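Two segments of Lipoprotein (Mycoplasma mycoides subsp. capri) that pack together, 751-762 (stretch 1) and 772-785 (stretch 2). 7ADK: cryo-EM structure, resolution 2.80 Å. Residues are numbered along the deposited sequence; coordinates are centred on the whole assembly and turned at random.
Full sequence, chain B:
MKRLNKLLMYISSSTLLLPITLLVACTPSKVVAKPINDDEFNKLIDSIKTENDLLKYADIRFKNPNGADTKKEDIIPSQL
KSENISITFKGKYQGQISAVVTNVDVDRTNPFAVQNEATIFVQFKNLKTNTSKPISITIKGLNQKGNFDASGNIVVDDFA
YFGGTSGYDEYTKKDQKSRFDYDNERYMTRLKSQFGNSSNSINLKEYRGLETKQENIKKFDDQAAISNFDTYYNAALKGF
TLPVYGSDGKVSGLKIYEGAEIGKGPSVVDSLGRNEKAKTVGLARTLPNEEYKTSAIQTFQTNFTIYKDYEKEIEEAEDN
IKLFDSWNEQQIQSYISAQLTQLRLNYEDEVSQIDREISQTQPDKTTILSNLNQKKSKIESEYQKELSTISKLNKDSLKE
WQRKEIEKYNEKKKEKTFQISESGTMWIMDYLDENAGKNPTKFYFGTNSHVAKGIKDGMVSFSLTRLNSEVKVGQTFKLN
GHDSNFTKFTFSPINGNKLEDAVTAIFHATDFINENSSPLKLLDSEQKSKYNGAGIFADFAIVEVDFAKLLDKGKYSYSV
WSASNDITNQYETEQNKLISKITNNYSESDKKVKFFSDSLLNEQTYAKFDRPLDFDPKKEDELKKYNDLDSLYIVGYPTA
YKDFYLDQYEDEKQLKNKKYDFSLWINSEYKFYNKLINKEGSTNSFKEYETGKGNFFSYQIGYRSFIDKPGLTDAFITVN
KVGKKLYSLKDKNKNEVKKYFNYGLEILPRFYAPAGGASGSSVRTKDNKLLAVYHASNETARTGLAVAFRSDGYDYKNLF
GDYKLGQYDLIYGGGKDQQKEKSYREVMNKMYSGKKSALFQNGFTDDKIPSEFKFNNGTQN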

ATOM      1  N   PHE B 751     -12.781   8.846  13.775  1.00 61.95           N
ATOM      2  CA  PHE B 751     -11.705   8.715  12.786  1.00 61.95           C
ATOM      3  C   PHE B 751     -12.105   7.725  11.688  1.00 61.95           C
ATOM      4  O   PHE B 751     -11.469   6.689  11.536  1.00 61.95           O
ATOM      5  CB  PHE B 751     -10.393   8.286  13.486  1.00 61.95           C
ATOM      6  CG  PHE B 751      -9.640   9.289  14.351  1.00 61.95           C
ATOM      7  CD1 PHE B 751      -9.580  10.657  14.019  1.00 61.95           C
ATOM      8  CD2 PHE B 751      -8.868   8.809  15.424  1.00 61.95           C
ATOM      9  CE1 PHE B 751      -8.758  11.528  14.750  1.00 61.95           C
ATOM     10  CE2 PHE B 751      -8.056   9.683  16.161  1.00 61.95           C
ATOM     11  CZ  PHE B 751      -7.985  11.040  15.812  1.00 61.95           C
ATOM     12  N   TYR B 752     -13.172   7.973  10.923  1.00 56.86           N
ATOM     13  CA  TYR B 752     -13.723   6.923  10.051  1.00 56.86           C
ATOM     14  C   TYR B 752     -14.456   7.423   8.807  1.00 56.86           C
ATOM     15  O   TYR B 752     -15.685   7.447   8.736  1.00 56.86           O
ATOM     16  CB  TYR B 752     -14.601   6.006  10.896  1.00 56.86           C
ATOM     17  CG  TYR B 752     -14.769   4.583  10.391  1.00 56.86           C
ATOM     18  CD1 TYR B 752     -13.656   3.743  10.213  1.00 56.86           C
ATOM     19  CD2 TYR B 752     -16.047   4.081  10.131  1.00 56.86           C
ATOM     20  CE1 TYR B 752     -13.820   2.430   9.733  1.00 56.86           C
ATOM     21  CE2 TYR B 752     -16.220   2.777   9.650  1.00 56.86           C
ATOM     22  CZ  TYR B 752     -15.108   1.951   9.440  1.00 56.86           C
ATOM     23  OH  TYR B 752     -15.307   0.719   8.922  1.00 56.86           O
ATOM     24  N   ALA B 753     -13.687   7.754   7.775  1.00 56.04           N
ATOM     25  CA  ALA B 753     -14.198   7.984   6.432  1.00 56.04           C
ATOM     26  C   ALA B 753     -13.553   7.033   5.392  1.00 56.04           C
ATOM     27  O   ALA B 753     -12.833   7.475   4.499  1.00 56.04           O
ATOM     28  CB  ALA B 753     -14.062   9.473   6.129  1.00 56.04           C
ATOM     29  N   PRO B 754     -13.767   5.708   5.497  1.00 57.80           N
ATOM     30  CA  PRO B 754     -13.287   4.721   4.533  1.00 57.80           C
ATOM     31  C   PRO B 754     -14.039   4.811   3.194  1.00 57.80           C
ATOM     32  O   PRO B 754     -15.130   4.273   3.009  1.00 57.80           O
ATOM     33  CB  PRO B 754     -13.489   3.372   5.218  1.00 57.80           C
ATOM     34  CG  PRO B 754     -14.691   3.609   6.114  1.00 57.80           C
ATOM     35  CD  PRO B 754     -14.442   5.028   6.589  1.00 57.80           C
ATOM     36  N   ALA B 755     -13.424   5.463   2.220  1.00 64.17           N
ATOM     37  CA  ALA B 755     -13.973   5.636   0.882  1.00 64.17           C
ATOM     38  C   ALA B 755     -14.179   4.311   0.122  1.00 64.17           C
ATOM     39  O   ALA B 755     -13.350   3.408   0.205  1.00 64.17           O
ATOM     40  CB  ALA B 755     -13.044   6.571   0.110  1.00 64.17           C
ATOM     41  N   GLY B 756     -15.242   4.225  -0.682  1.00 62.08           N
ATOM     42  CA  GLY B 756     -15.420   3.218  -1.733  1.00 62.08           C
ATOM     43  C   GLY B 756     -15.524   1.774  -1.245  1.00 62.08           C
ATOM     44  O   GLY B 756     -14.756   0.905  -1.654  1.00 62.08           O
ATOM     45  N   GLY B 757     -16.426   1.519  -0.307  1.00 60.73           N
ATOM     46  CA  GLY B 757     -16.616   0.232   0.362  1.00 60.73           C
ATOM     47  C   GLY B 757     -16.841   0.447   1.860  1.00 60.73           C
ATOM     48  O   GLY B 757     -17.174   1.558   2.271  1.00 60.73           O
ATOM     49  N   ALA B 758     -16.679  -0.592   2.685  1.00 58.35           N
ATOM     50  CA  ALA B 758     -16.863  -0.511   4.145  1.00 58.35           C
ATOM     51  C   ALA B 758     -18.236  -0.009   4.633  1.00 58.35           C
ATOM     52  O   ALA B 758     -18.404   0.269   5.817  1.00 58.35           O
ATOM     53  CB  ALA B 758     -15.713   0.279   4.776  1.00 58.35           C
ATOM     54  N   SER B 759     -19.250   0.061   3.778  1.00 55.10           N
ATOM     55  CA  SER B 759     -20.613   0.059   4.250  1.00 55.10           C
ATOM     56  C   SER B 759     -20.944  -1.339   4.803  1.00 55.10           C
ATOM     57  O   SER B 759     -20.579  -2.352   4.199  1.00 55.10           O
ATOM     58  CB  SER B 759     -21.517   0.515   3.115  1.00 55.10           C
ATOM     59  N   GLY B 760     -21.608  -1.390   5.962  1.00 53.31           N
ATOM     60  CA  GLY B 760     -21.993  -2.625   6.644  1.00 53.31           C
ATOM     61  C   GLY B 760     -21.104  -2.985   7.837  1.00 53.31           C
ATOM     62  O   GLY B 760     -21.016  -4.147   8.214  1.00 53.31           O
ATOM     63  N   SER B 761     -20.425  -2.008   8.407  1.00 55.36           N
ATOM     64  CA  SER B 761     -19.339  -2.200   9.362  1.00 55.36           C
ATOM     65  C   SER B 761     -19.828  -1.960  10.784  1.00 55.36           C
ATOM     66  O   SER B 761     -20.273  -0.865  11.099  1.00 55.36           O
ATOM     67  CB  SER B 761     -18.266  -1.204   8.969  1.00 55.36           C
ATOM     68  OG  SER B 761     -17.849  -1.461   7.666  1.00 55.36           O
ATOM     69  N   SER B 762     -19.823  -2.975  11.640  1.00 56.77           N
ATOM     70  CA  SER B 762     -20.331  -2.854  13.005  1.00 56.77           C
ATOM     71  C   SER B 762     -19.448  -1.963  13.867  1.00 56.77           C
ATOM     72  O   SER B 762     -18.295  -2.298  14.122  1.00 56.77           O
ATOM     73  CB  SER B 762     -20.455  -4.219  13.682  1.00 56.77           C
ATOM     74  OG  SER B 762     -19.202  -4.841  13.820  1.00 56.77           O
ATOM     75  N   ALA B 772     -23.762   0.168  16.734  1.00 57.77           N
ATOM     76  CA  ALA B 772     -24.272   0.806  15.525  1.00 57.77           C
ATOM     77  C   ALA B 772     -23.740   0.156  14.240  1.00 57.77           C
ATOM     78  O   ALA B 772     -22.791  -0.611  14.279  1.00 57.77           O
ATOM     79  CB  ALA B 772     -24.007   2.311  15.595  1.00 57.77           C
ATOM     80  N   VAL B 773     -24.336   0.447  13.090  1.00 54.56           N
ATOM     81  CA  VAL B 773     -23.945  -0.077  11.774  1.00 54.56           C
ATOM     82  C   VAL B 773     -23.550   1.052  10.839  1.00 54.56           C
ATOM     83  O   VAL B 773     -24.402   1.827  10.436  1.00 54.56           O
ATOM     84  CB  VAL B 773     -25.085  -0.873  11.117  1.00 54.56           C
ATOM     85  CG1 VAL B 773     -24.503  -1.722  10.000  1.00 54.56           C
ATOM     86  CG2 VAL B 773     -25.831  -1.749  12.102  1.00 54.56           C
ATOM     87  N   TYR B 774     -22.287   1.170  10.458  1.00 54.55           N
ATOM     88  CA  TYR B 774     -21.823   2.227   9.561  1.00 54.55           C
ATOM     89  C   TYR B 774     -22.283   2.016   8.123  1.00 54.55           C
ATOM     90  O   TYR B 774     -22.228   0.899   7.606  1.00 54.55           O
ATOM     91  CB  TYR B 774     -20.313   2.303   9.623  1.00 54.55           C
ATOM     92  CG  TYR B 774     -19.721   3.466   8.883  1.00 54.55           C
ATOM     93  CD1 TYR B 774     -19.586   4.698   9.541  1.00 54.55           C
ATOM     94  CD2 TYR B 774     -19.224   3.290   7.579  1.00 54.55           C
ATOM     95  CE1 TYR B 774     -18.891   5.740   8.915  1.00 54.55           C
ATOM     96  CE2 TYR B 774     -18.541   4.337   6.948  1.00 54.55           C
ATOM     97  CZ  TYR B 774     -18.359   5.557   7.624  1.00 54.55           C
ATOM     98  OH  TYR B 774     -17.591   6.518   7.069  1.00 54.55           O
ATOM     99  N   HIS B 775     -22.682   3.090   7.437  1.00 60.59           N
ATOM    100  CA  HIS B 775     -23.179   2.982   6.054  1.00 60.59           C
ATOM    101  C   HIS B 775     -22.797   4.104   5.086  1.00 60.59           C
ATOM    102  O   HIS B 775     -22.642   3.820   3.902  1.00 60.59           O
ATOM    103  CB  HIS B 775     -24.691   2.768   6.048  1.00 60.59           C
ATOM    104  CG  HIS B 775     -25.517   3.999   6.305  1.00 60.59           C
ATOM    105  ND1 HIS B 775     -25.876   4.495   7.549  1.00 60.59           N
ATOM    106  CD2 HIS B 775     -26.051   4.802   5.346  1.00 60.59           C
ATOM    107  CE1 HIS B 775     -26.626   5.572   7.306  1.00 60.59           C
ATOM    108  NE2 HIS B 775     -26.747   5.779   5.998  1.00 60.59           N
ATOM    109  N   ALA B 776     -22.600   5.336   5.539  1.00 58.21           N
ATOM    110  CA  ALA B 776     -22.239   6.465   4.685  1.00 58.21           C
ATOM    111  C   ALA B 776     -20.937   7.105   5.143  1.00 58.21           C
ATOM    112  O   ALA B 776     -20.733   7.271   6.337  1.00 58.21           O
ATOM    113  CB  ALA B 776     -23.372   7.472   4.678  1.00 58.21           C
ATOM    114  N   SER B 777     -20.082   7.514   4.208  1.00 62.09           N
ATOM    115  CA  SER B 777     -18.818   8.210   4.484  1.00 62.09           C
ATOM    116  C   SER B 777     -18.799   9.629   3.945  1.00 62.09           C
ATOM    117  O   SER B 777     -19.413   9.920   2.923  1.00 62.09           O
ATOM    118  CB  SER B 777     -17.626   7.483   3.870  1.00 62.09           C
ATOM    119  OG  SER B 777     -17.529   6.176   4.362  1.00 62.09           O
ATOM    120  N   ASN B 778     -18.046  10.499   4.599  1.00 64.73           N
ATOM    121  CA  ASN B 778     -17.710  11.820   4.113  1.00 64.73           C
ATOM    122  C   ASN B 778     -16.247  12.119   4.453  1.00 64.73           C
ATOM    123  O   ASN B 778     -15.907  12.551   5.547  1.00 64.73           O
ATOM    124  CB  ASN B 778     -18.713  12.802   4.717  1.00 64.73           C
ATOM    125  CG  ASN B 778     -18.563  14.198   4.172  1.00 64.73           C
ATOM    126  OD1 ASN B 778     -17.518  14.622   3.703  1.00 64.73           O
ATOM    127  ND2 ASN B 778     -19.609  14.968   4.228  1.00 64.73           N
ATOM    128  N   GLU B 779     -15.347  11.866   3.499  1.00 67.64           N
ATOM    129  CA  GLU B 779     -13.905  12.059   3.686  1.00 67.64           C
ATOM    130  C   GLU B 779     -13.470  13.527   3.672  1.00 67.64           C
ATOM    131  O   GLU B 779     -12.327  13.813   4.008  1.00 67.64           O
ATOM    132  CB  GLU B 779     -13.108  11.175   2.710  1.00 67.64           C
ATOM    133  CG  GLU B 779     -13.250  11.543   1.226  1.00 67.64           C
ATOM    134  CD  GLU B 779     -12.373  10.665   0.312  1.00 67.64           C
ATOM    135  OE1 GLU B 779     -12.902   9.982  -0.593  1.00 67.64           O
ATOM    136  OE2 GLU B 779     -11.127  10.674   0.425  1.00 67.64           O
ATOM    137  N   THR B 780     -14.371  14.467   3.381  1.00 68.24           N
ATOM    138  CA  THR B 780     -14.132  15.902   3.629  1.00 68.24           C
ATOM    139  C   THR B 780     -14.528  16.294   5.062  1.00 68.24           C
ATOM    140  O   THR B 780     -13.795  17.022   5.717  1.00 68.24           O
ATOM    141  CB  THR B 780     -14.830  16.768   2.578  1.00 68.24           C
ATOM    142  OG1 THR B 780     -14.409  16.379   1.291  1.00 68.24           O
ATOM    143  CG2 THR B 780     -14.480  18.236   2.695  1.00 68.24           C
ATOM    144  N   ALA B 781     -15.625  15.748   5.597  1.00 68.86           N
ATOM    145  CA  ALA B 781     -15.976  15.820   7.022  1.00 68.86           C
ATOM    146  C   ALA B 781     -15.002  15.046   7.922  1.00 68.86           C
ATOM    147  O   ALA B 781     -14.921  15.309   9.119  1.00 68.86           O
ATOM    148  CB  ALA B 781     -17.371  15.229   7.228  1.00 68.86           C
ATOM    149  N   ARG B 782     -14.315  14.047   7.363  1.00 65.94           N
ATOM    150  CA  ARG B 782     -13.465  13.089   8.066  1.00 65.94           C
ATOM    151  C   ARG B 782     -14.259  12.224   9.064  1.00 65.94           C
ATOM    152  O   ARG B 782     -13.728  11.770  10.069  1.00 65.94           O
ATOM    153  CB  ARG B 782     -12.205  13.790   8.618  1.00 65.94           C
ATOM    154  CG  ARG B 782     -11.596  14.817   7.645  1.00 65.94           C
ATOM    155  CD  ARG B 782     -10.205  15.293   8.069  1.00 65.94           C
ATOM    156  NE  ARG B 782      -9.797  16.480   7.297  1.00 65.94           N
ATOM    157  CZ  ARG B 782      -9.783  17.729   7.707  1.00 65.94           C
ATOM    158  NH1 ARG B 782     -10.149  18.081   8.906  1.00 65.94           N
ATOM    159  NH2 ARG B 782      -9.400  18.679   6.914  1.00 65.94           N
ATOM    160  N   THR B 783     -15.538  11.987   8.785  1.00 63.71           N
ATOM    161  CA  THR B 783     -16.458  11.197   9.602  1.00 63.71           C
ATOM    162  C   THR B 783     -17.521  10.568   8.701  1.00 63.71           C
ATOM    163  O   THR B 783     -17.512  10.723   7.484  1.00 63.71           O
ATOM    164  CB  THR B 783     -17.024  12.062  10.742  1.00 63.71           C
ATOM    165  OG1 THR B 783     -17.761  11.334  11.685  1.00 63.71           O
ATOM    166  CG2 THR B 783     -17.964  13.159  10.283  1.00 63.71           C
ATOM    167  N   GLY B 784     -18.449   9.828   9.269  1.00 57.60           N
ATOM    168  CA  GLY B 784     -19.574   9.259   8.551  1.00 57.60           C
ATOM    169  C   GLY B 784     -20.624   8.734   9.510  1.00 57.60           C
ATOM    170  O   GLY B 784     -20.513   8.955  10.705  1.00 57.60           O
ATOM    171  N   LEU B 785     -21.646   8.056   9.011  1.00 55.68           N
ATOM    172  CA  LEU B 785     -22.893   7.836   9.731  1.00 55.68           C
ATOM    173  C   LEU B 785     -23.173   6.362  10.009  1.00 55.68           C
ATOM    174  O   LEU B 785     -23.019   5.521   9.122  1.00 55.68           O
ATOM    175  CB  LEU B 785     -24.022   8.475   8.928  1.00 55.68           C
ATOM    176  CG  LEU B 785     -23.874   9.999   8.771  1.00 55.68           C
ATOM    177  CD1 LEU B 785     -23.967  10.399   7.310  1.00 55.68           C
ATOM    178  CD2 LEU B 785     -24.945  10.729   9.553  1.00 55.68           C
TER

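The firmest polar links between the two stretches are backbone hydrogen bonds that hold Tyr774 from both its amide and its carbonyl. Tyr774 N donates to Ser761 O at 2.9 Å, and Gly760 N donates to Tyr774 O, also at 2.9 Å; both are nearly straight. Gly760 suits its place because, at its backbone angles, a CB would be jammed against the carbonyl oxygen of the preceding residue. One residue beyond Ser761, Ser762 pairs antiparallel with Val773 at a non-hydrogen-bonded position, where Ser762 CA lies 3.6 Å from Ala772 O in a CA-H...O contact.

The side chain of Tyr774 carries the contact away from this strand pairing. Its hydroxyl reaches the loop of the first stretch with a weak hydrogen bond, Tyr774 OH 2.7 Å from Tyr752 O, and it also hydrogen-bonds within its own stretch, Tyr774 OH lying 2.7 Å from Ser777 OG. Ser777 OG in turn sits 3.3 Å from Pro754 O, a weak interaction at best. Which way the hydroxyl protons point in this cluster is left open. A tyrosine suits this position because it combines a polar tip with a broad ring, and it has the largest covered area of any residue here.

That ring is packed by the loop. Tyr752 turns an edge toward its face, with centroids 4.6 Å apart and planes at 66°, and Tyr752 CD2 approaches Tyr774 CE1 to 3.5 Å. Pro754 adds an apolar contact, CG to Tyr774 CE2 at 4.0 Å, while Ala758 O lies at the ring edge, 3.6 Å from Tyr774 CD2. Ala758 O also accepts a hydrogen bond from Ser761 OG at 2.6 Å, which ties Ser761 back to Ala758.

Beside the hydroxyl cluster, the small methyl of Ala753 fits closely against the end of the strand and the residue after it: its CB is 3.6 Å from both Asn778 O and Glu779 CA.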